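Local coordinates for protein 1,4-dihydroxy-2-naphthoyl-CoA hydrolase (Synechocystis sp., PDB 4K00) that hydrolyses 1,4-dihydroxy-2-naphthoyl-CoA to 1,4-dihydroxy-2-naphthoate and free CoA, a thioesterase step on the route to phylloquinone, at residues Q31-A36 with Y96-A101; Q49-I52 with A58-L61; E38-S43 with V80-T85. All coordinates share one frame; numbering follows the deposited sequence.

Contacts 1 and 3 are successive footholds of one helix, 26-43, on two neighbouring strands of the antiparallel sheet, 91-100 and 77-86; their centres lie about 10 Å apart. They join directly: Ala36 CB packs on Val80 CG1 at 3.7 Å, and Tyr96 CE2 lies 3.6 Å from Leu82 CD1. Contact 2, where the following helix, 48-54, meets strand 57-68, lies farther off, its centre about 21 Å from that of contact 1 and about 16 Å from that of contact 3, yet it touches contact 1 through Leu61 CD1 and His34 CD2, 4.1 Å apart. All three lie away from Asp19, the predicted active-site residue, and belong to the hotdog framework of the subunit.

Contact 1 of 3, residues Q31-A36 with Y96-A101; sequences QMCHEA and YEISQA
One face of the Tyr96 ring receives Cys33, while the methyl of Ala36 stands at the ring edge, close to its plane, with CB 4.4 Å from Tyr96 CE2. Cys33 CB sits 3.6 Å from the centroid of the Tyr96 ring and 9° off its normal, a CH-pi contact almost over the middle. The thiol comes over the same face but shifted toward the root of the side chain, with Cys33 SG 3.6 Å from Tyr96 CG, forming a sulfur-aromatic contact. The closest approach is Cys33 O to Tyr96 CE2, 3.0 Å, the carbonyl oxygen lying obliquely on the cysteine's side of the ring plane. With SG anti to its own carbonyl carbon (chi1 -71°), Cys33 also lays the sulfur 3.9 Å from Ile98 CD1, bridging two strand residues. Helix segment 31-36 and strand 96-100 run at 115° between N-to-C directions, axes 9.6 Å apart. Tyr96 OH is hydrogen-bonded to Thr112 on strand 106-118. Gln31 NE2 donates to the anti lone pair of Glu35 OE2 at 3.0 Å, and Glu35 OE1 forms a salt bridge with Arg11. The buried interface probably rests on dispersion and sulfur-aromatic contact, while the phenol's polar end is satisfied within the sheet.

Contact 2 of 3, residues Q49-I52 with A58-L61; sequences QNII and ALPL
Ile51 gives up the most surface here, and it does so by setting its CG1 against the CD1 methyl of Leu59, 3.9 Å away. The two side chains cross at about a right angle, a methylene meeting one branch end. The CB of Ile51 is turned toward segment 58-61. Leu59 does not start out that way: its CB leaves the backbone obliquely, and it is the end of the side chain that comes nearer, chi1 of -74° and chi2 of 163° together bringing CD1 to the isoleucine. The second branch of Ile51 serves Ala58, whose backbone rather than methyl is touched: Ile51 CG2 rests 4.2 Å from Ala58 CA, while Ala58 CB points away from the helix and packs on Ile117 of strand 106-118. Leu59 packs in addition on Cys116 of that strand, and backbone hydrogen bonding between Ala58 and Ile117 ties this end of strand 57-68 into the sheet. Between helix 48-54 and the irregular start of the strand that follows it, the meeting is purely aliphatic and small, at 106 Å² for both sides together; the contact itself contributes modest van der Waals adhesion near the surface, with no directional bond between the segments.

Contact 3 of 3, residues E38-S43 with V80-T85; sequences ESWLSS and VNLTIT
Trp40 and Ile84 meet through a CH-pi contact: the CD1 methyl of Ile84 lies over one face of the indole, 3.5 Å from the centroid of the five-membered ring of Trp40 and 17° off the normal. The closest ring atom is Trp40 CE2, at 3.4 Å from Ile84 CD1. The two side chains approach from opposite directions, and an unusual chi2 of 94° in Ile84, away from the staggered positions, accompanies this placement of the methyl.

Aliphatic packing adds Leu82, which touches the base of the tryptophan: its CD2 is 3.7 Å from Trp40 CB, the side chains crossing at about a right angle. With CG anti to the backbone N (chi1 169°), Trp40 offers an indole face to the Ile84 methyl and leaves CB to Leu82.

Between the two segments the contact is apolar; within the helix, Ser43 OG donates to Trp40 O at 2.6 Å, in the carbonyl plane and on a lone pair. Helix 129-136 adds Ala134 and Ile135 against Trp40, and Glu38 OE2 accepts a hydrogen bond from Leu15 N of the third subunit. A long central helix wrapped by a curved antiparallel sheet is the "sausage in the bun" of the hotdog fold.

Contact 1 of 3, residues Q31-A36 with Y96-A101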
# COMPACT_ATOMS: atom_id res chain seq x y z
N GLN A 31 8.07 2.90 4.64
CA GLN A 31 6.87 2.61 5.44
C GLN A 31 7.28 2.07 6.81
O GLN A 31 6.73 2.47 7.84
CB GLN A 31 5.94 1.63 4.68
CG GLN A 31 4.71 1.15 5.44
CD GLN A 31 3.95 2.28 6.07
OE1 GLN A 31 3.87 3.38 5.52
NE2 GLN A 31 3.38 2.02 7.25
N MET A 32 8.26 1.16 6.84
CA MET A 32 8.70 0.55 8.09
C MET A 32 9.32 1.60 9.01
O MET A 32 9.19 1.53 10.23
CB MET A 32 9.72 -0.55 7.83
CG MET A 32 9.18 -1.77 7.09
SD MET A 32 10.51 -2.87 6.60
CE MET A 32 9.62 -3.97 5.50
N CYS A 33 9.99 2.58 8.41
CA CYS A 33 10.52 3.72 9.17
C CYS A 33 9.41 4.52 9.85
O CYS A 33 9.49 4.81 11.04
CB CYS A 33 11.34 4.64 8.26
SG CYS A 33 12.92 3.93 7.75
N HIS A 34 8.36 4.85 9.10
CA HIS A 34 7.26 5.60 9.68
C HIS A 34 6.58 4.79 10.79
O HIS A 34 6.20 5.34 11.82
CB HIS A 34 6.26 6.04 8.59
CG HIS A 34 5.38 7.18 9.01
ND1 HIS A 34 4.29 7.02 9.83
CD2 HIS A 34 5.45 8.51 8.74
CE1 HIS A 34 3.72 8.19 10.05
NE2 HIS A 34 4.39 9.11 9.39
N GLU A 35 6.46 3.48 10.59
CA GLU A 35 5.94 2.59 11.64
C GLU A 35 6.78 2.64 12.92
O GLU A 35 6.24 2.65 14.02
CB GLU A 35 5.87 1.15 11.15
CG GLU A 35 4.87 0.93 10.02
CD GLU A 35 4.95 -0.46 9.42
OE1 GLU A 35 5.55 -1.37 10.04
OE2 GLU A 35 4.41 -0.65 8.30
N ALA A 36 8.10 2.66 12.77
CA ALA A 36 9.00 2.76 13.92
C ALA A 36 8.73 4.05 14.67
O ALA A 36 8.64 4.07 15.90
CB ALA A 36 10.45 2.72 13.47
N TYR A 96 17.06 6.73 10.94
CA TYR A 96 16.74 5.31 11.00
C TYR A 96 17.88 4.50 10.43
O TYR A 96 18.48 4.89 9.43
CB TYR A 96 15.48 4.99 10.18
CG TYR A 96 14.27 5.87 10.40
CD1 TYR A 96 14.12 7.08 9.73
CD2 TYR A 96 13.25 5.47 11.26
CE1 TYR A 96 13.00 7.87 9.91
CE2 TYR A 96 12.12 6.25 11.44
CZ TYR A 96 11.99 7.44 10.76
OH TYR A 96 10.87 8.22 10.95
N GLU A 97 18.16 3.37 11.05
CA GLU A 97 18.92 2.30 10.39
C GLU A 97 18.10 1.03 10.39
O GLU A 97 17.52 0.68 11.42
CB GLU A 97 20.22 2.01 11.13
CG GLU A 97 21.19 3.16 11.20
CD GLU A 97 22.59 2.70 11.56
OE1 GLU A 97 22.73 1.82 12.43
OE2 GLU A 97 23.56 3.21 10.96
N ILE A 98 18.04 0.36 9.23
CA ILE A 98 17.32 -0.90 9.10
C ILE A 98 18.31 -2.03 8.90
O ILE A 98 19.15 -1.99 7.99
CB ILE A 98 16.31 -0.88 7.93
CG1 ILE A 98 15.39 0.33 8.04
CG2 ILE A 98 15.49 -2.17 7.92
CD1 ILE A 98 14.47 0.51 6.85
N SER A 99 18.20 -3.05 9.74
CA SER A 99 19.14 -4.15 9.72
C SER A 99 18.41 -5.48 9.84
O SER A 99 17.28 -5.53 10.33
CB SER A 99 20.16 -4.01 10.85
OG SER A 99 19.48 -3.94 12.10
N GLN A 100 19.07 -6.56 9.41
CA GLN A 100 18.63 -7.92 9.75
C GLN A 100 18.82 -8.18 11.24
O GLN A 100 19.86 -7.86 11.81
CB GLN A 100 19.44 -8.93 8.95
CG GLN A 100 19.21 -8.87 7.45
CD GLN A 100 17.90 -9.52 7.03
OE1 GLN A 100 17.19 -10.08 7.85
NE2 GLN A 100 17.58 -9.42 5.76
N ALA A 101 17.80 -8.75 11.87
CA ALA A 101 17.83 -8.90 13.31
C ALA A 101 18.97 -9.83 13.71
O ALA A 101 19.65 -9.59 14.71
CB ALA A 101 16.50 -9.45 13.82

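Contact 2 of 3, residues Q49-I52 with A58-L61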
# COMPACT_ATOMS: atom_id res chain seq x y z
N GLN A 49 -3.32 10.46 15.95
CA GLN A 49 -4.76 10.58 15.82
C GLN A 49 -5.32 11.72 16.64
O GLN A 49 -6.24 12.41 16.21
CB GLN A 49 -5.45 9.28 16.21
CG GLN A 49 -6.95 9.32 16.01
CD GLN A 49 -7.35 9.50 14.54
OE1 GLN A 49 -6.90 8.77 13.67
NE2 GLN A 49 -8.23 10.46 14.28
N ASN A 50 -4.81 11.91 17.86
CA ASN A 50 -5.30 12.99 18.71
C ASN A 50 -5.03 14.35 18.08
O ASN A 50 -5.87 15.26 18.13
CB ASN A 50 -4.67 12.90 20.10
CG ASN A 50 -5.18 11.71 20.91
OD1 ASN A 50 -5.94 10.87 20.41
ND2 ASN A 50 -4.75 11.63 22.15
N ILE A 51 -3.87 14.49 17.47
CA ILE A 51 -3.54 15.72 16.75
C ILE A 51 -4.57 15.96 15.65
O ILE A 51 -5.12 17.05 15.54
CB ILE A 51 -2.14 15.65 16.12
CG1 ILE A 51 -1.06 15.56 17.20
CG2 ILE A 51 -1.88 16.89 15.26
CD1 ILE A 51 -1.04 16.72 18.16
N ILE A 52 -4.83 14.94 14.85
CA ILE A 52 -5.74 15.05 13.72
C ILE A 52 -7.15 15.38 14.19
O ILE A 52 -7.81 16.27 13.67
CB ILE A 52 -5.79 13.73 12.92
CG1 ILE A 52 -4.46 13.48 12.22
CG2 ILE A 52 -6.95 13.75 11.92
CD1 ILE A 52 -4.22 12.04 11.82
N ALA A 58 -1.32 20.38 12.58
CA ALA A 58 -0.90 19.22 11.85
C ALA A 58 0.57 18.94 12.11
O ALA A 58 1.32 19.84 12.50
CB ALA A 58 -1.18 19.40 10.37
N LEU A 59 0.98 17.70 11.90
CA LEU A 59 2.39 17.33 11.98
C LEU A 59 2.83 16.64 10.71
O LEU A 59 3.18 15.46 10.73
CB LEU A 59 2.65 16.38 13.14
CG LEU A 59 2.64 16.98 14.54
CD1 LEU A 59 2.49 15.86 15.57
CD2 LEU A 59 3.92 17.76 14.78
N PRO A 60 2.81 17.37 9.60
CA PRO A 60 3.23 16.80 8.33
C PRO A 60 4.71 16.45 8.31
O PRO A 60 5.53 17.13 8.93
CB PRO A 60 2.96 17.91 7.33
CG PRO A 60 2.98 19.16 8.14
CD PRO A 60 2.46 18.79 9.49
N LEU A 61 5.01 15.38 7.60
CA LEU A 61 6.36 15.05 7.23
C LEU A 61 6.71 15.97 6.06
O LEU A 61 5.95 16.08 5.10
CB LEU A 61 6.39 13.55 6.89
CG LEU A 61 7.71 12.88 6.56
CD1 LEU A 61 7.66 11.40 6.88
CD2 LEU A 61 8.01 13.09 5.08

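Contact 3 of 3, residues E38-S43 with V80-T85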
# COMPACT_ATOMS: atom_id res chain seq x y z
N GLU A 38 5.90 5.68 14.58
CA GLU A 38 4.60 5.52 15.21
C GLU A 38 4.65 4.65 16.45
O GLU A 38 3.92 4.90 17.40
CB GLU A 38 3.57 4.98 14.21
CG GLU A 38 3.15 6.02 13.17
CD GLU A 38 2.24 5.43 12.12
OE1 GLU A 38 2.76 5.03 11.06
OE2 GLU A 38 1.01 5.40 12.37
N SER A 39 5.50 3.62 16.44
CA SER A 39 5.62 2.74 17.59
C SER A 39 6.31 3.48 18.73
O SER A 39 5.96 3.31 19.90
CB SER A 39 6.40 1.47 17.24
OG SER A 39 5.77 0.75 16.19
N TRP A 40 7.27 4.31 18.39
CA TRP A 40 7.93 5.12 19.40
C TRP A 40 6.90 6.08 20.04
O TRP A 40 6.83 6.19 21.26
CB TRP A 40 9.11 5.88 18.79
CG TRP A 40 9.66 6.92 19.70
CD1 TRP A 40 10.45 6.72 20.79
CD2 TRP A 40 9.43 8.32 19.62
NE1 TRP A 40 10.75 7.92 21.37
CE2 TRP A 40 10.13 8.92 20.68
CE3 TRP A 40 8.72 9.13 18.73
CZ2 TRP A 40 10.13 10.29 20.89
CZ3 TRP A 40 8.72 10.50 18.95
CH2 TRP A 40 9.42 11.07 20.02
N LEU A 41 6.11 6.75 19.21
CA LEU A 41 5.03 7.62 19.70
C LEU A 41 4.13 6.89 20.69
O LEU A 41 3.81 7.41 21.75
CB LEU A 41 4.16 8.12 18.54
CG LEU A 41 4.76 9.17 17.61
CD1 LEU A 41 3.80 9.47 16.47
CD2 LEU A 41 5.12 10.43 18.37
N SER A 42 3.71 5.68 20.31
CA SER A 42 2.85 4.85 21.15
C SER A 42 3.52 4.50 22.48
O SER A 42 2.89 4.55 23.53
CB SER A 42 2.49 3.57 20.39
OG SER A 42 1.59 2.76 21.13
N SER A 43 4.80 4.15 22.42
CA SER A 43 5.57 3.85 23.63
C SER A 43 5.66 5.07 24.53
O SER A 43 5.74 4.94 25.76
CB SER A 43 6.98 3.38 23.27
OG SER A 43 7.82 4.48 23.00
N VAL A 80 14.41 -1.89 13.00
CA VAL A 80 14.52 -0.48 12.63
C VAL A 80 14.91 0.32 13.85
O VAL A 80 14.12 0.43 14.80
CB VAL A 80 13.20 0.09 12.10
CG1 VAL A 80 13.43 1.52 11.60
CG2 VAL A 80 12.62 -0.79 11.00
N ASN A 81 16.12 0.85 13.84
CA ASN A 81 16.62 1.62 14.95
C ASN A 81 16.48 3.09 14.67
O ASN A 81 16.95 3.57 13.65
CB ASN A 81 18.08 1.28 15.25
CG ASN A 81 18.20 0.08 16.15
OD1 ASN A 81 17.87 0.14 17.34
ND2 ASN A 81 18.65 -1.03 15.60
N LEU A 82 15.84 3.78 15.60
CA LEU A 82 15.38 5.13 15.39
C LEU A 82 16.04 6.02 16.44
O LEU A 82 16.08 5.67 17.63
CB LEU A 82 13.85 5.19 15.52
CG LEU A 82 13.21 6.54 15.84
CD1 LEU A 82 13.33 7.47 14.63
CD2 LEU A 82 11.75 6.37 16.23
N THR A 83 16.55 7.15 15.99
CA THR A 83 16.89 8.27 16.86
C THR A 83 16.12 9.53 16.49
O THR A 83 16.01 9.87 15.30
CB THR A 83 18.39 8.56 16.79
OG1 THR A 83 19.11 7.40 17.21
CG2 THR A 83 18.76 9.73 17.68
N ILE A 84 15.57 10.23 17.49
CA ILE A 84 14.82 11.47 17.24
C ILE A 84 15.49 12.66 17.90
O ILE A 84 15.92 12.60 19.05
CB ILE A 84 13.36 11.41 17.78
CG1 ILE A 84 12.72 10.06 17.51
CG2 ILE A 84 12.53 12.53 17.17
CD1 ILE A 84 12.85 9.10 18.68
N THR A 85 15.56 13.76 17.14
CA THR A 85 16.30 14.96 17.51
C THR A 85 15.36 16.15 17.24
O THR A 85 14.61 16.14 16.26
CB THR A 85 17.54 15.11 16.59
OG1 THR A 85 18.49 14.09 16.91
CG2 THR A 85 18.20 16.48 16.74